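Local coordinates for protein 3-oxosteroid 1-dehydrogenase (PDB 7P18) that probably catalyses the FAD-dependent 1,2-dehydrogenation of 3-oxosteroids to 3-oxo-Delta(1)-steroids, passing the hydrogens on to an acceptor, at residues T335-E340 and Y395-L400; P324-P329 and Y487-D492; N358-Y363 and V462-Y467. All blocks are in the same frame, centred on the assembly; numbering follows the deposited sequence.

Interaction 1 of 3, residues T335-E340 and Y395-L400; sequences TGLFAE and YPMGPL. With ANB (androsta-1,4-diene-3,17-dione), chain D.
E340 and G398 join a segment of the steroid-pocket wall to the type II' beta turn that runs from M397 to L400. The polar evidence centres on the carboxylate. G398 N donates to E340 OE2 at 2.9 Å with an N-H...O angle of 147°, approaching from above the carboxylate plane, 50° out of it. A water adds a second link, donating to both E340 OE2 and G398 O, the latter at 2.7 Å. E340 OE1 turns back to its own segment and accepts from A339 N at 3.2 Å on its anti side, so both carboxylate oxygens are engaged. A bend at chi2 (98°) brings CD round for this double use. In contrast, P396 O is buried here without a polar partner in the model.

The apolar evidence comes from M397, L337 and T335. M397 SD lies 3.6 Å from E340 CB, and its CE rests near the same CB and near E340 O. L337 crosses the methionine side chain at about a right angle, its CD1 3.9 Å from M397 SD, while L337 CD2 sits 3.5 Å from G398 N. T335 CG2 meets G398 CA at 3.8 Å. G398 has a positive phi, as the second residue of a II' turn requires, and a beta carbon here would come tight against L337 CD2. F338, on the same segment, faces the bound steroid instead: ANB C11 lies 3.5 Å above its ring plane, offset toward the rim.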
loop_
_atom_site.group_PDB
_atom_site.type_symbol
_atom_site.label_atom_id
_atom_site.label_comp_id
_atom_site.label_asym_id
_atom_site.label_seq_id
_atom_site.Cartn_x
_atom_site.Cartn_y
_atom_site.Cartn_z
ATOM N N THR A 335 2.307 -9.293 -8.121
ATOM C CA THR A 335 1.601 -8.050 -8.510
ATOM C C THR A 335 0.234 -8.025 -7.835
ATOM O O THR A 335 -0.577 -8.987 -7.999
ATOM C CB THR A 335 1.443 -7.952 -10.029
ATOM O OG1 THR A 335 2.757 -7.940 -10.574
ATOM C CG2 THR A 335 0.764 -6.665 -10.449
ATOM N N GLY A 336 -0.060 -6.934 -7.113
ATOM C CA GLY A 336 -1.398 -6.804 -6.511
ATOM C C GLY A 336 -2.439 -6.375 -7.537
ATOM O O GLY A 336 -2.100 -5.598 -8.455
ATOM N N LEU A 337 -3.650 -6.881 -7.406
ATOM C CA LEU A 337 -4.813 -6.473 -8.229
ATOM C C LEU A 337 -5.603 -5.435 -7.416
ATOM O O LEU A 337 -6.461 -5.833 -6.639
ATOM C CB LEU A 337 -5.637 -7.711 -8.555
ATOM C CG LEU A 337 -4.934 -8.783 -9.403
ATOM C CD1 LEU A 337 -5.916 -9.857 -9.799
ATOM C CD2 LEU A 337 -4.256 -8.225 -10.640
ATOM N N PHE A 338 -5.262 -4.156 -7.543
ATOM C CA PHE A 338 -5.893 -3.077 -6.733
ATOM C C PHE A 338 -7.185 -2.605 -7.383
ATOM O O PHE A 338 -8.186 -2.487 -6.638
ATOM C CB PHE A 338 -4.940 -1.923 -6.499
ATOM C CG PHE A 338 -3.704 -2.314 -5.732
ATOM C CD1 PHE A 338 -3.715 -2.345 -4.350
ATOM C CD2 PHE A 338 -2.542 -2.675 -6.392
ATOM C CE1 PHE A 338 -2.581 -2.691 -3.637
ATOM C CE2 PHE A 338 -1.423 -3.054 -5.671
ATOM C CZ PHE A 338 -1.439 -3.055 -4.299
ATOM N N ALA A 339 -7.160 -2.325 -8.689
ATOM C CA ALA A 339 -8.264 -1.617 -9.389
ATOM C C ALA A 339 -9.031 -2.522 -10.361
ATOM O O ALA A 339 -10.227 -2.271 -10.595
ATOM C CB ALA A 339 -7.669 -0.466 -10.169
ATOM N N GLU A 340 -8.325 -3.468 -10.998
ATOM C CA GLU A 340 -8.786 -4.105 -12.269
ATOM C C GLU A 340 -9.938 -5.077 -11.996
ATOM O O GLU A 340 -10.731 -5.350 -12.929
ATOM C CB GLU A 340 -7.643 -4.844 -12.968
ATOM C CG GLU A 340 -6.424 -3.993 -13.205
ATOM C CD GLU A 340 -5.336 -4.191 -12.159
ATOM O OE1 GLU A 340 -5.642 -4.043 -10.933
ATOM O OE2 GLU A 340 -4.181 -4.432 -12.558
ATOM N N TYR A 395 -8.974 -4.795 -21.434
ATOM C CA TYR A 395 -8.633 -4.391 -20.039
ATOM C C TYR A 395 -7.304 -4.959 -19.592
ATOM O O TYR A 395 -6.923 -6.036 -20.020
ATOM C CB TYR A 395 -9.724 -4.864 -19.086
ATOM C CG TYR A 395 -11.098 -4.320 -19.371
ATOM C CD1 TYR A 395 -11.298 -2.964 -19.585
ATOM C CD2 TYR A 395 -12.198 -5.141 -19.377
ATOM C CE1 TYR A 395 -12.571 -2.450 -19.802
ATOM C CE2 TYR A 395 -13.470 -4.647 -19.624
ATOM C CZ TYR A 395 -13.654 -3.294 -19.833
ATOM O OH TYR A 395 -14.911 -2.808 -20.044
ATOM N N PRO A 396 -6.590 -4.251 -18.691
ATOM C CA PRO A 396 -5.387 -4.784 -18.058
ATOM C C PRO A 396 -5.834 -5.722 -16.936
ATOM O O PRO A 396 -6.982 -5.662 -16.516
ATOM C CB PRO A 396 -4.676 -3.538 -17.533
ATOM C CG PRO A 396 -5.778 -2.600 -17.194
ATOM C CD PRO A 396 -6.932 -2.928 -18.148
ATOM N N MET A 397 -4.920 -6.579 -16.479
ATOM C CA MET A 397 -5.122 -7.390 -15.252
ATOM C C MET A 397 -3.742 -7.724 -14.673
ATOM O O MET A 397 -3.084 -8.663 -15.150
ATOM C CB MET A 397 -5.932 -8.649 -15.536
ATOM C CG MET A 397 -6.363 -9.388 -14.253
ATOM S SD MET A 397 -7.324 -8.405 -13.083
ATOM C CE MET A 397 -8.837 -8.108 -14.004
ATOM N N GLY A 398 -3.305 -6.937 -13.700
ATOM C CA GLY A 398 -1.942 -6.993 -13.156
ATOM C C GLY A 398 -0.912 -6.915 -14.262
ATOM O O GLY A 398 -0.912 -5.948 -15.029
ATOM N N PRO A 399 -0.041 -7.941 -14.436
ATOM C CA PRO A 399 0.963 -7.889 -15.487
ATOM C C PRO A 399 0.391 -7.959 -16.917
ATOM O O PRO A 399 1.106 -7.619 -17.800
ATOM C CB PRO A 399 1.838 -9.124 -15.215
ATOM C CG PRO A 399 0.871 -10.091 -14.553
ATOM C CD PRO A 399 -0.003 -9.217 -13.683
ATOM N N LEU A 400 -0.854 -8.378 -17.116
ATOM C CA LEU A 400 -1.452 -8.425 -18.479
ATOM C C LEU A 400 -1.908 -7.015 -18.864
ATOM O O LEU A 400 -2.713 -6.440 -18.136
ATOM C CB LEU A 400 -2.658 -9.352 -18.536
ATOM C CG LEU A 400 -2.387 -10.835 -18.368
ATOM C CD1 LEU A 400 -3.668 -11.603 -18.659
ATOM C CD2 LEU A 400 -1.280 -11.283 -19.303
HETATM C C1 ANB D . -3.202 1.114 -3.418
HETATM C C10 ANB D . -3.740 2.076 -4.435
HETATM C C11 ANB D . -2.359 0.919 -6.329
HETATM C C12 ANB D . -1.614 1.062 -7.665
HETATM C C13 ANB D . -2.386 1.956 -8.618
HETATM C C14 ANB D . -2.534 3.329 -7.948
HETATM C C15 ANB D . -2.996 4.247 -9.088
HETATM C C16 ANB D . -2.236 3.717 -10.317
HETATM C C17 ANB D . -1.708 2.354 -9.922
HETATM C C18 ANB D . -3.730 1.330 -9.059
HETATM C C19 ANB D . -5.120 1.524 -4.888
HETATM C C2 ANB D . -3.388 1.234 -2.102
HETATM C C3 ANB D . -3.880 2.485 -1.528
HETATM C C4 ANB D . -3.931 3.598 -2.468
HETATM C C5 ANB D . -3.943 3.434 -3.798
HETATM C C6 ANB D . -4.251 4.586 -4.713
HETATM C C7 ANB D . -3.363 4.640 -5.948
HETATM C C8 ANB D . -3.330 3.288 -6.647
HETATM C C9 ANB D . -2.759 2.244 -5.659
HETATM O O1 ANB D . -4.191 2.595 -0.335
HETATM O O2 ANB D . -0.909 1.704 -10.555
HETATM O O HOH W 1 -2.241 -3.652 -14.739
#

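Interaction 2 of 3, residues P324-P329 and Y487-D492; sequences PSIHVP and YAMRVD
S325 and D492 form an antiparallel hydrogen-bonded pair closed by two backbone bonds. S325 N donates to D492 O at 3.0 Å, and D492 N returns to S325 O at 2.8 Å with an angle of 165° at the hydrogen. D492 O takes a further, weaker contribution from P324 CA, a CH...O contact of 3.3 Å. Both side chains project to the same face of the sheet, S325 OG 3.7 Å from D492 CB. Their polar ends are satisfied elsewhere: S325 OG by W292 O and Q334 NE2, D492 OD2 by the same Q334 amide.

Beyond this pair the strands diverge, consistent with the 130° between their directions, and water takes over from direct bonding. One water accepts from H327 N and, in the plane of the guanidinium, from R490 NE at 3.0 Å; it also lies close to R490 O and D492 OD2. A second water accepts from R490 NH2 at 3.2 Å and lies near H327 O. R490 and H327 run side by side, their flat groups 71° apart. On the apolar side, I326 CG2 meets M489 CE at 4.1 Å, the two side chains crossing at about a right angle. The backbones of P324 and I326 bond to L337 and T335, placing strand 320-326 between strands 335-336 and 486-502 in a branched antiparallel beta sheet.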
loop_
_atom_site.group_PDB
_atom_site.type_symbol
_atom_site.label_atom_id
_atom_site.label_comp_id
_atom_site.label_asym_id
_atom_site.label_seq_id
_atom_site.Cartn_x
_atom_site.Cartn_y
_atom_site.Cartn_z
ATOM N N PRO A 324 -5.258 -9.396 -3.225
ATOM C CA PRO A 324 -5.145 -10.505 -4.174
ATOM C C PRO A 324 -3.901 -10.235 -5.020
ATOM O O PRO A 324 -3.717 -9.138 -5.464
ATOM C CB PRO A 324 -6.444 -10.467 -5.008
ATOM C CG PRO A 324 -6.993 -9.077 -4.798
ATOM C CD PRO A 324 -6.516 -8.660 -3.409
ATOM N N SER A 325 -3.041 -11.246 -5.224
ATOM C CA SER A 325 -1.753 -11.021 -5.927
ATOM C C SER A 325 -1.491 -12.135 -6.952
ATOM O O SER A 325 -2.043 -13.245 -6.801
ATOM C CB SER A 325 -0.577 -10.887 -4.981
ATOM O OG SER A 325 -0.262 -12.165 -4.445
ATOM N N ILE A 326 -0.640 -11.805 -7.920
ATOM C CA ILE A 326 -0.345 -12.624 -9.140
ATOM C C ILE A 326 1.166 -12.861 -9.236
ATOM O O ILE A 326 1.959 -11.879 -9.294
ATOM C CB ILE A 326 -0.824 -11.898 -10.414
ATOM C CG1 ILE A 326 -2.315 -11.563 -10.381
ATOM C CG2 ILE A 326 -0.451 -12.677 -11.680
ATOM C CD1 ILE A 326 -3.218 -12.731 -10.235
ATOM N N HIS A 327 1.526 -14.127 -9.397
ATOM C CA HIS A 327 2.919 -14.561 -9.621
ATOM C C HIS A 327 3.300 -14.131 -11.046
ATOM O O HIS A 327 2.501 -14.394 -11.996
ATOM C CB HIS A 327 3.056 -16.062 -9.444
ATOM C CG HIS A 327 4.330 -16.587 -10.000
ATOM N ND1 HIS A 327 5.547 -16.363 -9.401
ATOM C CD2 HIS A 327 4.570 -17.276 -11.132
ATOM C CE1 HIS A 327 6.490 -16.887 -10.155
ATOM N NE2 HIS A 327 5.918 -17.454 -11.220
ATOM N N VAL A 328 4.418 -13.455 -11.156
ATOM C CA VAL A 328 5.075 -13.146 -12.452
ATOM C C VAL A 328 6.446 -13.794 -12.474
ATOM O O VAL A 328 7.316 -13.431 -11.685
ATOM C CB VAL A 328 5.189 -11.644 -12.692
ATOM C CG1 VAL A 328 5.814 -11.354 -14.047
ATOM C CG2 VAL A 328 3.810 -11.011 -12.585
ATOM N N PRO A 329 6.709 -14.697 -13.445
ATOM C CA PRO A 329 8.040 -15.331 -13.540
ATOM C C PRO A 329 9.170 -14.295 -13.570
ATOM O O PRO A 329 9.083 -13.297 -14.232
ATOM C CB PRO A 329 7.971 -16.156 -14.835
ATOM C CG PRO A 329 6.477 -16.434 -15.002
ATOM C CD PRO A 329 5.776 -15.193 -14.468
ATOM N N TYR A 487 -10.081 -17.130 -20.035
ATOM C CA TYR A 487 -8.803 -16.947 -19.311
ATOM C C TYR A 487 -9.040 -17.158 -17.825
ATOM O O TYR A 487 -10.124 -16.826 -17.309
ATOM C CB TYR A 487 -8.211 -15.561 -19.543
ATOM C CG TYR A 487 -7.719 -15.342 -20.939
ATOM C CD1 TYR A 487 -8.588 -14.980 -21.963
ATOM C CD2 TYR A 487 -6.389 -15.518 -21.245
ATOM C CE1 TYR A 487 -8.110 -14.775 -23.247
ATOM C CE2 TYR A 487 -5.898 -15.304 -22.521
ATOM C CZ TYR A 487 -6.775 -14.938 -23.527
ATOM O OH TYR A 487 -6.314 -14.736 -24.788
ATOM N N ALA A 488 -8.037 -17.725 -17.158
ATOM C CA ALA A 488 -8.003 -17.817 -15.686
ATOM C C ALA A 488 -6.686 -17.228 -15.224
ATOM O O ALA A 488 -5.670 -17.399 -15.894
ATOM C CB ALA A 488 -8.176 -19.220 -15.167
ATOM N N MET A 489 -6.740 -16.597 -14.056
ATOM C CA MET A 489 -5.537 -16.142 -13.337
ATOM C C MET A 489 -5.677 -16.602 -11.875
ATOM O O MET A 489 -6.807 -16.744 -11.356
ATOM C CB MET A 489 -5.354 -14.633 -13.460
ATOM C CG MET A 489 -5.074 -14.235 -14.905
ATOM S SD MET A 489 -4.969 -12.447 -15.141
ATOM C CE MET A 489 -3.344 -12.090 -14.470
ATOM N N ARG A 490 -4.551 -16.998 -11.316
ATOM C CA ARG A 490 -4.457 -17.508 -9.936
ATOM C C ARG A 490 -4.285 -16.316 -8.993
ATOM O O ARG A 490 -3.240 -15.655 -9.047
ATOM C CB ARG A 490 -3.280 -18.478 -9.817
ATOM C CG ARG A 490 -3.088 -19.013 -8.400
ATOM C CD ARG A 490 -1.773 -19.782 -8.232
ATOM N NE ARG A 490 -0.685 -19.181 -8.980
ATOM C CZ ARG A 490 0.146 -19.825 -9.806
ATOM N NH1 ARG A 490 0.175 -21.150 -9.838
ATOM N NH2 ARG A 490 0.994 -19.119 -10.539
ATOM N N VAL A 491 -5.269 -16.103 -8.146
ATOM C CA VAL A 491 -5.260 -15.000 -7.154
ATOM C C VAL A 491 -4.795 -15.561 -5.794
ATOM O O VAL A 491 -5.550 -16.285 -5.103
ATOM C CB VAL A 491 -6.641 -14.328 -7.113
ATOM C CG1 VAL A 491 -6.634 -13.276 -6.075
ATOM C CG2 VAL A 491 -6.980 -13.674 -8.452
ATOM N N ASP A 492 -3.591 -15.193 -5.418
ATOM C CA ASP A 492 -3.019 -15.592 -4.111
ATOM C C ASP A 492 -3.502 -14.632 -3.019
ATOM O O ASP A 492 -3.830 -13.450 -3.336
ATOM C CB ASP A 492 -1.495 -15.610 -4.202
ATOM C CG ASP A 492 -0.961 -16.854 -4.901
ATOM O OD1 ASP A 492 -1.449 -17.925 -4.571
ATOM O OD2 ASP A 492 -0.071 -16.697 -5.779
HETATM O O HOH W 2 -0.595 -16.182 -8.546
HETATM O O HOH W 3 0.520 -16.266 -11.794
#

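Interaction 3 of 3, residues N358-Y363 and V462-Y467; sequences NEASPY and VFDRYY. With ANB (androsta-1,4-diene-3,17-dione), chain D.
D464 OD2 is gripped by two donors, N358 ND2 across the contact and G459 N. The first bond is 2.9 Å long with an N-H...O angle of 166°. It arrives on the syn side of the carboxylate, 29° out of its plane, and the oxygen lies close to the plane of the donor amide. The two groups meet tip to tip, their planes well turned against each other. N358 also opens an Asx turn, its OD1 accepting from A360 N at 2.9 Å, and this overlaps a type I beta turn closed by S361 N to N358 O at 2.8 Å. With CG anti to the backbone N (chi1 177°), the amide thus serves its own turn and helix 462-466 together. An alanine at N358 would probably leave D464 OD2 with G459 N but without its second donor, and A360 N without its side-chain acceptor, the turn then being held to the helix by packing alone at this point.

A360 CB presses on D464 CG at 3.5 Å. F463 turns its ring edge to the turn: A360 O lies near the ring plane, 3.4 Å from CE2, while P362 CG reaches that same CE2 at 3.8 Å.

P362 stands at the N-cap position of helix 363-377, whose first residue, Y363, belongs to the steroid pocket. The hydroxyl of Y363 is hydrogen-bonded to Y118 OH, and its CZ lies 3.5 Å from ANB C2.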
loop_
_atom_site.group_PDB
_atom_site.type_symbol
_atom_site.label_atom_id
_atom_site.label_comp_id
_atom_site.label_asym_id
_atom_site.label_seq_id
_atom_site.Cartn_x
_atom_site.Cartn_y
_atom_site.Cartn_z
ATOM N N ASN A 358 -17.802 -10.058 -3.412
ATOM C CA ASN A 358 -17.854 -8.895 -4.328
ATOM C C ASN A 358 -16.483 -8.730 -4.972
ATOM O O ASN A 358 -15.520 -8.389 -4.256
ATOM C CB ASN A 358 -18.355 -7.632 -3.621
ATOM C CG ASN A 358 -18.349 -6.397 -4.508
ATOM O OD1 ASN A 358 -18.064 -6.468 -5.698
ATOM N ND2 ASN A 358 -18.682 -5.253 -3.925
ATOM N N GLU A 359 -16.356 -8.917 -6.292
ATOM C CA GLU A 359 -15.031 -8.807 -6.950
ATOM C C GLU A 359 -14.470 -7.389 -6.814
ATOM O O GLU A 359 -13.263 -7.247 -6.830
ATOM C CB GLU A 359 -15.064 -9.149 -8.437
ATOM C CG GLU A 359 -15.284 -10.630 -8.719
ATOM C CD GLU A 359 -16.685 -11.173 -8.580
ATOM O OE1 GLU A 359 -17.647 -10.358 -8.410
ATOM O OE2 GLU A 359 -16.813 -12.404 -8.601
ATOM N N ALA A 360 -15.333 -6.371 -6.715
ATOM C CA ALA A 360 -14.948 -4.972 -6.492
ATOM C C ALA A 360 -14.684 -4.678 -5.004
ATOM O O ALA A 360 -14.426 -3.529 -4.706
ATOM C CB ALA A 360 -16.031 -4.050 -7.022
ATOM N N SER A 361 -14.794 -5.644 -4.091
ATOM C CA SER A 361 -14.488 -5.408 -2.648
ATOM C C SER A 361 -13.161 -4.645 -2.547
ATOM O O SER A 361 -12.199 -4.948 -3.245
ATOM C CB SER A 361 -14.442 -6.691 -1.865
ATOM O OG SER A 361 -13.895 -6.477 -0.561
ATOM N N PRO A 362 -13.018 -3.695 -1.599
ATOM C CA PRO A 362 -11.689 -3.237 -1.212
ATOM C C PRO A 362 -10.785 -4.455 -0.956
ATOM O O PRO A 362 -11.285 -5.474 -0.468
ATOM C CB PRO A 362 -11.924 -2.445 0.086
ATOM C CG PRO A 362 -13.368 -1.958 -0.076
ATOM C CD PRO A 362 -14.088 -3.109 -0.768
ATOM N N TYR A 363 -9.490 -4.307 -1.272
ATOM C CA TYR A 363 -8.512 -5.435 -1.247
ATOM C C TYR A 363 -8.384 -6.025 0.161
ATOM O O TYR A 363 -8.209 -7.270 0.256
ATOM C CB TYR A 363 -7.160 -5.039 -1.822
ATOM C CG TYR A 363 -6.774 -3.591 -1.666
ATOM C CD1 TYR A 363 -7.316 -2.640 -2.515
ATOM C CD2 TYR A 363 -5.856 -3.177 -0.735
ATOM C CE1 TYR A 363 -6.960 -1.304 -2.421
ATOM C CE2 TYR A 363 -5.500 -1.830 -0.620
ATOM C CZ TYR A 363 -6.074 -0.888 -1.447
ATOM O OH TYR A 363 -5.782 0.462 -1.354
ATOM N N VAL A 462 -20.639 3.837 -5.072
ATOM C CA VAL A 462 -19.739 4.702 -5.892
ATOM C C VAL A 462 -18.289 4.236 -5.790
ATOM O O VAL A 462 -17.547 4.491 -6.724
ATOM C CB VAL A 462 -19.883 6.193 -5.550
ATOM C CG1 VAL A 462 -21.284 6.656 -5.901
ATOM C CG2 VAL A 462 -19.516 6.502 -4.105
ATOM N N PHE A 463 -17.883 3.569 -4.707
ATOM C CA PHE A 463 -16.496 3.052 -4.630
ATOM C C PHE A 463 -16.319 1.984 -5.712
ATOM O O PHE A 463 -15.390 2.090 -6.541
ATOM C CB PHE A 463 -16.121 2.521 -3.240
ATOM C CG PHE A 463 -14.851 1.734 -3.309
ATOM C CD1 PHE A 463 -13.626 2.354 -3.479
ATOM C CD2 PHE A 463 -14.904 0.357 -3.369
ATOM C CE1 PHE A 463 -12.467 1.607 -3.623
ATOM C CE2 PHE A 463 -13.745 -0.383 -3.530
ATOM C CZ PHE A 463 -12.534 0.240 -3.636
ATOM N N ASP A 464 -17.173 0.971 -5.717
ATOM C CA ASP A 464 -17.116 -0.127 -6.721
ATOM C C ASP A 464 -17.068 0.470 -8.134
ATOM O O ASP A 464 -16.195 0.098 -8.942
ATOM C CB ASP A 464 -18.327 -1.048 -6.644
ATOM C CG ASP A 464 -18.416 -1.963 -5.443
ATOM O OD1 ASP A 464 -17.795 -1.648 -4.433
ATOM O OD2 ASP A 464 -19.213 -2.898 -5.517
ATOM N N ARG A 465 -17.938 1.439 -8.413
ATOM C CA ARG A 465 -18.117 1.980 -9.789
ATOM C C ARG A 465 -16.947 2.875 -10.188
ATOM O O ARG A 465 -16.753 3.054 -11.381
ATOM C CB ARG A 465 -19.438 2.738 -9.880
ATOM C CG ARG A 465 -20.648 1.842 -9.680
ATOM C CD ARG A 465 -21.944 2.485 -10.063
ATOM N NE ARG A 465 -22.357 3.613 -9.252
ATOM C CZ ARG A 465 -23.184 3.555 -8.203
ATOM N NH1 ARG A 465 -23.643 2.403 -7.747
ATOM N NH2 ARG A 465 -23.528 4.673 -7.584
ATOM N N TYR A 466 -16.143 3.373 -9.247
ATOM C CA TYR A 466 -14.985 4.243 -9.551
ATOM C C TYR A 466 -14.053 3.567 -10.570
ATOM O O TYR A 466 -13.492 4.259 -11.418
ATOM C CB TYR A 466 -14.237 4.618 -8.273
ATOM C CG TYR A 466 -13.095 5.583 -8.455
ATOM C CD1 TYR A 466 -13.281 6.871 -8.933
ATOM C CD2 TYR A 466 -11.804 5.212 -8.126
ATOM C CE1 TYR A 466 -12.212 7.744 -9.098
ATOM C CE2 TYR A 466 -10.726 6.070 -8.276
ATOM C CZ TYR A 466 -10.931 7.347 -8.770
ATOM O OH TYR A 466 -9.818 8.130 -8.857
ATOM N N TYR A 467 -13.819 2.262 -10.438
ATOM C CA TYR A 467 -12.904 1.484 -11.297
ATOM C C TYR A 467 -13.698 0.574 -12.240
ATOM O O TYR A 467 -13.091 -0.347 -12.806
ATOM C CB TYR A 467 -11.897 0.735 -10.417
ATOM C CG TYR A 467 -10.765 1.577 -9.877
ATOM C CD1 TYR A 467 -9.990 2.402 -10.679
ATOM C CD2 TYR A 467 -10.427 1.493 -8.532
ATOM C CE1 TYR A 467 -8.927 3.143 -10.169
ATOM C CE2 TYR A 467 -9.366 2.218 -8.004
ATOM C CZ TYR A 467 -8.644 3.074 -8.811
ATOM O OH TYR A 467 -7.618 3.744 -8.231
HETATM C C1 ANB D . -3.202 1.114 -3.418
HETATM C C10 ANB D . -3.740 2.076 -4.435
HETATM C C11 ANB D . -2.359 0.919 -6.329
HETATM C C12 ANB D . -1.614 1.062 -7.665
HETATM C C13 ANB D . -2.386 1.956 -8.618
HETATM C C14 ANB D . -2.534 3.329 -7.948
HETATM C C15 ANB D . -2.996 4.247 -9.088
HETATM C C16 ANB D . -2.236 3.717 -10.317
HETATM C C17 ANB D . -1.708 2.354 -9.922
HETATM C C18 ANB D . -3.730 1.330 -9.059
HETATM C C19 ANB D . -5.120 1.524 -4.888
HETATM C C2 ANB D . -3.388 1.234 -2.102
HETATM C C3 ANB D . -3.880 2.485 -1.528
HETATM C C4 ANB D . -3.931 3.598 -2.468
HETATM C C5 ANB D . -3.943 3.434 -3.798
HETATM C C6 ANB D . -4.251 4.586 -4.713
HETATM C C7 ANB D . -3.363 4.640 -5.948
HETATM C C8 ANB D . -3.330 3.288 -6.647
HETATM C C9 ANB D . -2.759 2.244 -5.659
HETATM O O1 ANB D . -4.191 2.595 -0.335
HETATM O O2 ANB D . -0.909 1.704 -10.555
#

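In the fold
Along the chain the six segments run 324-329, 335-340, 358-363, 395-400, 462-467 and 487-492, so interaction 2 spans the other two, and interactions 1 and 3 alternate. Centres of interactions 1 and 2 lie about 9 Å apart, those of 1 and 3 about 14 Å, and those of 2 and 3 about 19 Å. Strands 335-336 and 320-326 are neighbours in one antiparallel sheet, which ties interaction 1 to interaction 2, reinforced by M397 CG packing on M489 SD. Interaction 3 joins at the steroid: the rings of F338 and Y363 meet edge-to-face, and both touch it. Both also rest on V323 of strand 320-326, so the sheet backs this part of the steroid site.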